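Local coordinates for membrane protein (Acinetobacter baumannii AB307-0294, PDB 5DL5) that forms an OprD-family beta-barrel channel in the outer membrane and probably lets small solutes, antibiotics among them, cross it, at residues A[35-41]-A[140-144]; A[131-135]-A[217-221]; A[159-165]-A[192-198]. All coordinates share one frame; numbering follows the deposited sequence.

Contact 1: residues A[35-41]-A[140-144]; sequences RTGYLTR and GRMVP. With C8E ((hydroxyethyloxy)tri(ethyloxy)octane), chain B.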
loop_
_atom_site.group_PDB
_atom_site.type_symbol
_atom_site.label_atom_id
_atom_site.label_comp_id
_atom_site.label_asym_id
_atom_site.label_seq_id
_atom_site.Cartn_x
_atom_site.Cartn_y
_atom_site.Cartn_z
ATOM N N ARG A 35 7.699 -2.765 -15.917
ATOM C CA ARG A 35 7.643 -1.491 -15.241
ATOM C C ARG A 35 9.015 -0.897 -15.203
ATOM O O ARG A 35 9.986 -1.587 -14.786
ATOM C CB ARG A 35 7.194 -1.700 -13.798
ATOM C CG ARG A 35 7.350 -0.450 -12.980
ATOM C CD ARG A 35 6.661 -0.668 -11.654
ATOM N NE ARG A 35 5.254 -0.434 -11.733
ATOM C CZ ARG A 35 4.384 -0.913 -10.871
ATOM N NH1 ARG A 35 4.797 -1.677 -9.810
ATOM N NH2 ARG A 35 3.082 -0.596 -11.051
ATOM N N THR A 36 9.133 0.309 -15.733
ATOM C CA THR A 36 10.368 1.069 -15.604
ATOM C C THR A 36 10.094 2.136 -14.528
ATOM O O THR A 36 9.144 2.945 -14.648
ATOM C CB THR A 36 10.718 1.767 -16.928
ATOM O OG1 THR A 36 10.475 0.906 -18.043
ATOM C CG2 THR A 36 12.136 2.267 -16.960
ATOM N N GLY A 37 10.973 2.215 -13.547
ATOM C CA GLY A 37 10.848 3.286 -12.522
ATOM C C GLY A 37 12.072 4.118 -12.203
ATOM O O GLY A 37 13.209 3.727 -12.392
ATOM N N TYR A 38 11.778 5.281 -11.658
ATOM C CA TYR A 38 12.697 6.341 -11.338
ATOM C C TYR A 38 12.128 6.987 -10.094
ATOM O O TYR A 38 10.948 7.424 -10.136
ATOM C CB TYR A 38 12.563 7.336 -12.447
ATOM C CG TYR A 38 13.420 8.571 -12.344
ATOM C CD1 TYR A 38 13.005 9.690 -11.623
ATOM C CD2 TYR A 38 14.624 8.662 -13.030
ATOM C CE1 TYR A 38 13.786 10.837 -11.547
ATOM C CE2 TYR A 38 15.418 9.810 -12.947
ATOM C CZ TYR A 38 14.975 10.882 -12.195
ATOM O OH TYR A 38 15.778 11.984 -12.122
ATOM N N LEU A 39 12.908 7.074 -9.014
ATOM C CA LEU A 39 12.477 7.758 -7.817
ATOM C C LEU A 39 13.709 8.443 -7.233
ATOM O O LEU A 39 14.719 7.803 -6.930
ATOM C CB LEU A 39 11.873 6.752 -6.823
ATOM C CG LEU A 39 11.116 7.268 -5.593
ATOM C CD1 LEU A 39 10.189 6.160 -4.937
ATOM C CD2 LEU A 39 12.027 7.947 -4.611
ATOM N N THR A 40 13.626 9.753 -7.094
ATOM C CA THR A 40 14.681 10.527 -6.478
ATOM C C THR A 40 14.113 11.441 -5.383
ATOM O O THR A 40 13.032 12.049 -5.519
ATOM C CB THR A 40 15.386 11.465 -7.531
ATOM O OG1 THR A 40 14.481 12.485 -7.950
ATOM C CG2 THR A 40 15.900 10.695 -8.786
ATOM N N ARG A 41 14.895 11.642 -4.345
ATOM C CA ARG A 41 14.608 12.583 -3.234
ATOM C C ARG A 41 15.868 13.431 -2.980
ATOM O O ARG A 41 16.954 12.879 -2.610
ATOM C CB ARG A 41 14.388 11.777 -1.986
ATOM C CG ARG A 41 13.074 11.008 -2.033
ATOM C CD ARG A 41 12.465 10.654 -0.645
ATOM N NE ARG A 41 11.269 9.847 -0.910
ATOM C CZ ARG A 41 10.607 9.125 -0.021
ATOM N NH1 ARG A 41 11.018 9.051 1.180
ATOM N NH2 ARG A 41 9.559 8.444 -0.373
ATOM N N GLY A 140 3.660 0.032 -4.799
ATOM C CA GLY A 140 3.989 1.421 -5.310
ATOM C C GLY A 140 5.488 1.643 -5.619
ATOM O O GLY A 140 5.966 2.796 -5.617
ATOM N N ARG A 141 6.254 0.561 -5.717
ATOM C CA ARG A 141 7.721 0.625 -6.043
ATOM C C ARG A 141 7.971 -0.192 -7.286
ATOM O O ARG A 141 7.139 -0.109 -8.227
ATOM C CB ARG A 141 8.674 0.280 -4.847
ATOM C CG ARG A 141 8.481 1.213 -3.658
ATOM C CD ARG A 141 8.868 2.655 -3.909
ATOM N NE ARG A 141 8.755 3.417 -2.663
ATOM C CZ ARG A 141 7.629 3.948 -2.193
ATOM N NH1 ARG A 141 6.491 3.820 -2.864
ATOM N NH2 ARG A 141 7.627 4.578 -1.009
ATOM N N MET A 142 9.044 -0.978 -7.360
ATOM C CA MET A 142 9.296 -1.700 -8.640
ATOM C C MET A 142 8.483 -2.981 -8.803
ATOM O O MET A 142 7.989 -3.301 -9.916
ATOM C CB MET A 142 10.735 -2.000 -8.837
ATOM C CG MET A 142 11.628 -0.810 -9.033
ATOM S SD MET A 142 11.257 0.268 -10.419
ATOM C CE MET A 142 11.179 -0.921 -11.775
ATOM N N VAL A 143 8.390 -3.696 -7.710
ATOM C CA VAL A 143 7.825 -5.030 -7.697
ATOM C C VAL A 143 6.954 -5.215 -6.422
ATOM O O VAL A 143 7.189 -4.598 -5.423
ATOM C CB VAL A 143 8.923 -6.139 -7.768
ATOM C CG1 VAL A 143 9.623 -6.079 -9.108
ATOM C CG2 VAL A 143 9.990 -5.991 -6.682
ATOM N N PRO A 144 6.040 -6.197 -6.456
ATOM C CA PRO A 144 5.120 -6.382 -5.296
ATOM C C PRO A 144 5.739 -7.083 -4.167
ATOM O O PRO A 144 6.669 -7.878 -4.280
ATOM C CB PRO A 144 3.893 -7.107 -5.888
ATOM C CG PRO A 144 4.327 -7.588 -7.282
ATOM C CD PRO A 144 5.641 -6.966 -7.650
HETATM C C6 C8E B . 16.831 0.820 3.433
HETATM C C7 C8E B . 16.675 1.852 2.279
HETATM C C8 C8E B . 16.882 3.339 2.655
HETATM O O9 C8E B . 16.029 4.291 1.923
HETATM C C10 C8E B . 15.274 5.017 2.888
HETATM C C11 C8E B . 14.004 4.231 3.258
HETATM O O12 C8E B . 13.012 5.071 3.807
HETATM C C13 C8E B . 12.483 6.105 2.964
HETATM C C14 C8E B . 11.222 5.645 2.283
HETATM O O15 C8E B . 10.124 6.546 2.406
HETATM C C16 C8E B . 9.702 6.957 3.714
HETATM C C17 C8E B . 8.191 7.139 3.583
HETATM O O18 C8E B . 7.949 7.495 2.187
HETATM C C19 C8E B . 6.749 6.949 1.622
HETATM C C20 C8E B . 6.565 7.524 0.228
HETATM O O21 C8E B . 5.277 7.326 -0.423
#
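Met142 is curled through all three of its torsions, each near -60°, and this folding turns its thioether back onto the strand around Gly37. Arg35 reaches out from the strand past this methyl toward the loop backbone: CG lies opposite the backbone N (chi1 170°), and a bend at chi3 (-83°) swings the guanidinium along the loop. The methyl carbon Met142 CE comes 3.3 Å from Arg35 O and 3.6 Å from Gly37 N, while Met142 SD stands 3.7 Å from Gly37 CA. Gly37 has no side chain, and the sulfur lies directly against its backbone. Arg35 runs past the loop backbone, with its CD 3.4 Å from Met142 O and its NH1 3.2 Å from Arg141 O. Its NE is paired with Asp424 on the neighbouring strand.

The arrangement joins a barrel strand, 35-41, to a loop folded inward against it. Such an inserted loop narrows the channel in porins, and the several arginines here are consistent with the basic lining of OprD-family pores. Arg141 passes Leu39 at a slant, and Leu39 CD1 lies 3.8 Å from Arg141 NE; that nitrogen is bonded to Asn92 O. Arg141 NH1 donates to Gly140 O, which lies near the guanidinium plane, although the donor sits well above the carbonyl plane. Arg41, its NE paired with Glu418, grips the detergent through its two terminal nitrogens: NH1 to C8E O15 at 2.9 Å and NH2 to C8E O18 at 3.2 Å. The detergent's C20 also approaches Arg141 NH2, and Arg420 NH2 gives the chain a further hydrogen bond.

Contact 2: residues A[131-135]-A[217-221]; sequences DLPVL and ERHYA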
loop_
_atom_site.group_PDB
_atom_site.type_symbol
_atom_site.label_atom_id
_atom_site.label_comp_id
_atom_site.label_asym_id
_atom_site.label_seq_id
_atom_site.Cartn_x
_atom_site.Cartn_y
_atom_site.Cartn_z
ATOM N N ASP A 131 -4.071 -7.661 -0.470
ATOM C CA ASP A 131 -4.577 -6.272 -0.376
ATOM C C ASP A 131 -5.610 -6.047 0.742
ATOM O O ASP A 131 -6.484 -5.231 0.622
ATOM C CB ASP A 131 -5.059 -5.786 -1.727
ATOM C CG ASP A 131 -6.295 -6.570 -2.264
ATOM O OD1 ASP A 131 -6.784 -7.562 -1.730
ATOM O OD2 ASP A 131 -6.796 -6.130 -3.271
ATOM N N LEU A 132 -5.444 -6.725 1.853
ATOM C CA LEU A 132 -6.295 -6.527 3.044
ATOM C C LEU A 132 -5.861 -5.176 3.594
ATOM O O LEU A 132 -4.681 -4.926 3.626
ATOM C CB LEU A 132 -6.023 -7.638 4.018
ATOM C CG LEU A 132 -6.256 -9.016 3.369
ATOM C CD1 LEU A 132 -6.006 -10.086 4.360
ATOM C CD2 LEU A 132 -7.694 -9.163 2.886
ATOM N N PRO A 133 -6.779 -4.326 4.025
ATOM C CA PRO A 133 -6.352 -3.070 4.565
ATOM C C PRO A 133 -5.337 -3.156 5.757
ATOM O O PRO A 133 -4.562 -2.179 6.032
ATOM C CB PRO A 133 -7.655 -2.427 5.030
ATOM C CG PRO A 133 -8.749 -2.983 4.171
ATOM C CD PRO A 133 -8.274 -4.409 3.952
ATOM N N VAL A 134 -5.505 -4.234 6.528
ATOM C CA VAL A 134 -4.610 -4.477 7.711
ATOM C C VAL A 134 -3.315 -5.187 7.375
ATOM O O VAL A 134 -2.385 -5.155 8.224
ATOM C CB VAL A 134 -5.303 -5.261 8.889
ATOM C CG1 VAL A 134 -6.402 -4.419 9.488
ATOM C CG2 VAL A 134 -5.771 -6.606 8.412
ATOM N N LEU A 135 -3.179 -5.704 6.152
ATOM C CA LEU A 135 -1.971 -6.421 5.745
ATOM C C LEU A 135 -1.814 -6.388 4.246
ATOM O O LEU A 135 -2.281 -7.284 3.598
ATOM C CB LEU A 135 -2.060 -7.905 6.175
ATOM C CG LEU A 135 -0.747 -8.697 6.081
ATOM C CD1 LEU A 135 0.162 -8.218 7.181
ATOM C CD2 LEU A 135 -0.962 -10.178 6.273
ATOM N N GLU A 217 -1.474 -6.017 17.202
ATOM C CA GLU A 217 -2.864 -6.277 16.908
ATOM C C GLU A 217 -3.390 -5.051 16.233
ATOM O O GLU A 217 -3.052 -3.909 16.629
ATOM C CB GLU A 217 -3.671 -6.640 18.198
ATOM C CG GLU A 217 -3.045 -7.804 18.922
ATOM C CD GLU A 217 -3.661 -8.116 20.307
ATOM O OE1 GLU A 217 -4.221 -7.207 21.043
ATOM O OE2 GLU A 217 -3.506 -9.314 20.675
ATOM N N ARG A 218 -4.161 -5.261 15.184
ATOM C CA ARG A 218 -4.645 -4.156 14.402
ATOM C C ARG A 218 -6.023 -4.408 13.854
ATOM O O ARG A 218 -6.304 -5.527 13.403
ATOM C CB ARG A 218 -3.663 -3.834 13.276
ATOM C CG ARG A 218 -4.097 -2.682 12.396
ATOM C CD ARG A 218 -2.884 -1.988 11.741
ATOM N NE ARG A 218 -2.318 -2.759 10.752
ATOM C CZ ARG A 218 -1.005 -2.744 10.356
ATOM N NH1 ARG A 218 -0.045 -2.060 10.967
ATOM N NH2 ARG A 218 -0.680 -3.600 9.435
ATOM N N HIS A 219 -6.895 -3.412 13.991
ATOM C CA HIS A 219 -8.197 -3.457 13.380
ATOM C C HIS A 219 -8.409 -2.292 12.458
ATOM O O HIS A 219 -7.882 -1.205 12.728
ATOM C CB HIS A 219 -9.259 -3.535 14.493
ATOM C CG HIS A 219 -9.125 -4.758 15.371
ATOM N ND1 HIS A 219 -8.359 -4.779 16.516
ATOM C CD2 HIS A 219 -9.599 -6.021 15.219
ATOM C CE1 HIS A 219 -8.402 -5.982 17.057
ATOM N NE2 HIS A 219 -9.136 -6.752 16.281
ATOM N N TYR A 220 -9.212 -2.481 11.419
ATOM C CA TYR A 220 -9.499 -1.438 10.411
ATOM C C TYR A 220 -11.008 -1.503 10.206
ATOM O O TYR A 220 -11.601 -2.582 10.152
ATOM C CB TYR A 220 -8.815 -1.729 9.080
ATOM C CG TYR A 220 -9.230 -0.861 7.880
ATOM C CD1 TYR A 220 -8.650 0.384 7.657
ATOM C CD2 TYR A 220 -10.173 -1.306 7.005
ATOM C CE1 TYR A 220 -9.005 1.148 6.604
ATOM C CE2 TYR A 220 -10.586 -0.496 5.957
ATOM C CZ TYR A 220 -9.927 0.666 5.735
ATOM O OH TYR A 220 -10.260 1.463 4.710
ATOM N N ALA A 221 -11.622 -0.341 10.036
ATOM C CA ALA A 221 -13.028 -0.235 9.624
ATOM C C ALA A 221 -13.130 0.852 8.536
ATOM O O ALA A 221 -12.413 1.848 8.576
ATOM C CB ALA A 221 -13.878 0.213 10.849
#
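Pro133 and Tyr220 make the CH-pi part of this contact. The proline CB sits over one face of the phenol ring, 3.5 Å from the ring centroid and 16° off the normal, and Pro133 CG follows at 3.6 Å from Tyr220 CE2. With CG set opposite its backbone N (chi1 169°), Tyr220 extends its ring from the strand to receive the proline, the two side chains meeting at about a right angle.

Aliphatic packing continues next to it. Val134 CG1 presses on Tyr220 CB at 3.6 Å. The distance from Val134 CG1 to Arg218 CG is 4.1 Å, so one methyl bridges two inward-pointing residues of segment 217-221.

The polar part centres on a short hydrogen bond. Arg218 NH2 donates to Val134 O at 2.6 Å, nearly straight, with the oxygen in the guanidinium plane but the donor tilted from the carbonyl plane. Within the turn itself, Leu135 N bonds to Leu132 O, closing the type I turn that presents Pro133 and Val134 at its corner; Pro133 O in turn accepts from Tyr242 OH.

Thus an inward-folded loop is held to the barrel wall by apolar and polar grips together. Since Arg218 NH1 also pairs with Asp311, the guanidinium is fixed from two directions, and its charge, probably partly offset by that carboxylate, should polarise the Val134 carbonyl.

Contact 3: residues A[159-165]-A[192-198]; sequences NLEVVAG and VWGAKYK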
loop_
_atom_site.group_PDB
_atom_site.type_symbol
_atom_site.label_atom_id
_atom_site.label_comp_id
_atom_site.label_asym_id
_atom_site.label_seq_id
_atom_site.Cartn_x
_atom_site.Cartn_y
_atom_site.Cartn_z
ATOM N N ASN A 159 -22.544 -10.330 -2.461
ATOM C CA ASN A 159 -22.058 -8.997 -2.145
ATOM C C ASN A 159 -21.328 -8.887 -0.820
ATOM O O ASN A 159 -21.030 -7.752 -0.408
ATOM C CB ASN A 159 -23.206 -7.989 -2.094
ATOM C CG ASN A 159 -24.165 -8.135 -3.254
ATOM O OD1 ASN A 159 -25.399 -8.264 -3.034
ATOM N ND2 ASN A 159 -23.639 -8.072 -4.476
ATOM N N LEU A 160 -21.111 -10.037 -0.161
ATOM C CA LEU A 160 -20.309 -10.117 1.014
ATOM C C LEU A 160 -19.090 -10.973 0.765
ATOM O O LEU A 160 -19.258 -12.164 0.404
ATOM C CB LEU A 160 -21.126 -10.731 2.123
ATOM C CG LEU A 160 -20.250 -10.945 3.401
ATOM C CD1 LEU A 160 -20.110 -9.644 4.227
ATOM C CD2 LEU A 160 -20.936 -11.948 4.182
ATOM N N GLU A 161 -17.914 -10.423 1.060
ATOM C CA GLU A 161 -16.680 -11.153 1.058
ATOM C C GLU A 161 -16.098 -11.291 2.458
ATOM O O GLU A 161 -16.014 -10.292 3.182
ATOM C CB GLU A 161 -15.639 -10.494 0.167
ATOM C CG GLU A 161 -14.371 -11.320 0.039
ATOM C CD GLU A 161 -13.306 -10.625 -0.811
ATOM O OE1 GLU A 161 -12.768 -9.567 -0.394
ATOM O OE2 GLU A 161 -13.053 -11.067 -1.947
ATOM N N VAL A 162 -15.840 -12.517 2.865
ATOM C CA VAL A 162 -15.249 -12.829 4.157
ATOM C C VAL A 162 -13.918 -13.495 3.896
ATOM O O VAL A 162 -13.805 -14.394 3.029
ATOM C CB VAL A 162 -16.174 -13.719 5.027
ATOM C CG1 VAL A 162 -15.458 -14.116 6.267
ATOM C CG2 VAL A 162 -17.508 -13.080 5.397
ATOM N N VAL A 163 -12.909 -13.097 4.670
ATOM C CA VAL A 163 -11.593 -13.668 4.575
ATOM C C VAL A 163 -11.085 -14.114 5.925
ATOM O O VAL A 163 -11.473 -13.569 6.958
ATOM C CB VAL A 163 -10.583 -12.672 3.944
ATOM C CG1 VAL A 163 -11.078 -12.283 2.560
ATOM C CG2 VAL A 163 -10.472 -11.352 4.707
ATOM N N ALA A 164 -10.234 -15.144 5.891
ATOM C CA ALA A 164 -9.448 -15.584 7.018
ATOM C C ALA A 164 -8.125 -16.115 6.511
ATOM O O ALA A 164 -8.092 -16.854 5.523
ATOM C CB ALA A 164 -10.193 -16.688 7.831
ATOM N N GLY A 165 -7.017 -15.781 7.178
ATOM C CA GLY A 165 -5.712 -16.214 6.688
ATOM C C GLY A 165 -4.727 -16.321 7.773
ATOM O O GLY A 165 -4.874 -15.881 8.879
ATOM N N VAL A 192 -5.213 -13.103 10.070
ATOM C CA VAL A 192 -6.041 -12.036 9.552
ATOM C C VAL A 192 -7.457 -12.524 9.338
ATOM O O VAL A 192 -7.711 -13.721 9.087
ATOM C CB VAL A 192 -5.531 -11.397 8.225
ATOM C CG1 VAL A 192 -4.233 -10.700 8.456
ATOM C CG2 VAL A 192 -5.429 -12.375 7.072
ATOM N N TRP A 193 -8.426 -11.634 9.511
ATOM C CA TRP A 193 -9.812 -11.960 9.212
ATOM C C TRP A 193 -10.513 -10.680 8.882
ATOM O O TRP A 193 -10.004 -9.552 9.230
ATOM C CB TRP A 193 -10.476 -12.713 10.435
ATOM C CG TRP A 193 -10.462 -11.846 11.717
ATOM C CD1 TRP A 193 -11.509 -11.013 12.170
ATOM C CD2 TRP A 193 -9.373 -11.644 12.648
ATOM N NE1 TRP A 193 -11.092 -10.310 13.230
ATOM C CE2 TRP A 193 -9.789 -10.631 13.534
ATOM C CE3 TRP A 193 -8.041 -12.115 12.714
ATOM C CZ2 TRP A 193 -8.960 -10.165 14.609
ATOM C CZ3 TRP A 193 -7.212 -11.654 13.687
ATOM C CH2 TRP A 193 -7.675 -10.697 14.673
ATOM N N GLY A 194 -11.687 -10.761 8.249
ATOM C CA GLY A 194 -12.483 -9.566 8.047
ATOM C C GLY A 194 -13.636 -9.810 7.061
ATOM O O GLY A 194 -13.815 -10.874 6.532
ATOM N N ALA A 195 -14.344 -8.761 6.764
ATOM C CA ALA A 195 -15.485 -8.869 5.905
ATOM C C ALA A 195 -15.689 -7.501 5.267
ATOM O O ALA A 195 -15.395 -6.454 5.874
ATOM C CB ALA A 195 -16.721 -9.244 6.685
ATOM N N LYS A 196 -16.266 -7.527 4.098
ATOM C CA LYS A 196 -16.552 -6.345 3.311
ATOM C C LYS A 196 -17.936 -6.600 2.735
ATOM O O LYS A 196 -18.230 -7.695 2.239
ATOM C CB LYS A 196 -15.563 -6.284 2.166
ATOM C CG LYS A 196 -15.774 -5.100 1.263
ATOM C CD LYS A 196 -14.761 -5.071 0.119
ATOM C CE LYS A 196 -13.822 -6.272 0.011
ATOM N NZ LYS A 196 -13.419 -6.533 -1.406
ATOM N N TYR A 197 -18.774 -5.572 2.754
ATOM C CA TYR A 197 -20.149 -5.711 2.317
ATOM C C TYR A 197 -20.603 -4.490 1.488
ATOM O O TYR A 197 -20.381 -3.314 1.898
ATOM C CB TYR A 197 -21.022 -5.888 3.507
ATOM C CG TYR A 197 -22.476 -6.225 3.136
ATOM C CD1 TYR A 197 -22.745 -7.362 2.373
ATOM C CD2 TYR A 197 -23.538 -5.401 3.514
ATOM C CE1 TYR A 197 -24.045 -7.698 2.006
ATOM C CE2 TYR A 197 -24.848 -5.679 3.104
ATOM C CZ TYR A 197 -25.082 -6.823 2.393
ATOM O OH TYR A 197 -26.276 -7.198 1.989
ATOM N N LYS A 198 -21.231 -4.785 0.356
ATOM C CA LYS A 198 -21.900 -3.761 -0.463
ATOM C C LYS A 198 -23.391 -3.802 -0.102
ATOM O O LYS A 198 -24.113 -4.761 -0.450
ATOM C CB LYS A 198 -21.666 -4.084 -1.953
ATOM C CG LYS A 198 -22.174 -2.959 -2.862
ATOM C CD LYS A 198 -22.161 -3.411 -4.313
ATOM C CE LYS A 198 -22.776 -2.301 -5.111
ATOM N NZ LYS A 198 -22.655 -2.540 -6.527
#
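Glu161 and Lys196 face each other as a hydrogen-bonded antiparallel pair, Glu161 N reaching Lys196 O at 3.0 Å and Lys196 N reaching Glu161 O at 2.9 Å. Their side chains run alongside each other on one face of the sheet. Lys196 is nearly eclipsed at chi3 (5°), which folds NZ back to Glu161 OE1, 3.3 Å away, in a salt bridge whose hydrogen bond is weak. On the other face Leu160 crosses Tyr197 at about a right angle, its CB meeting the ring edge 3.7 Å from Tyr197 CD1, while Val162 CG2 touches Ala195 CB.

The same pairing continues through Val163 with Gly194 and Gly165 with Val192, and the axes of the short segments are almost exactly antiparallel (178°). They are neighbouring staves of the barrel, flanked by strands 150-157 and 203-212. Val163 and Val192 turn to the side where Leu132 of the inserted loop packs; Leu160, Val162, Ala164, Trp193 and Tyr197 take the other, probably lipid-facing, side.

His155 NE2 holds Glu161 OE2, and Lys196 adds its weak bond and salt bridge at OE1, so the lysine probably steadies the carboxylate only modestly; backbone bonds carry most of the strand pairing.

How the contacts relate
Contacts 2 and 3 form one continuous region, with centres 11 Å apart: Leu132 CD1 packs on Val192 CG2 at 3.6 Å, and His219 NE2 lies 3.8 Å from Trp193 CZ2. Contact 3 supplies barrel wall, on which the turn of contact 2 rests while also gripping strand 216-229. Contact 1 lies on the opposite side of the chain's centre, about 24 Å from contact 2 and 30 Å from contact 3 between centres. Segments 131-135 and 140-144 are close in sequence, so this inward excursion of the chain reaches two distant parts of the wall, consistent with a constriction of the channel. The detergent bound by Arg41 belongs to contact 1.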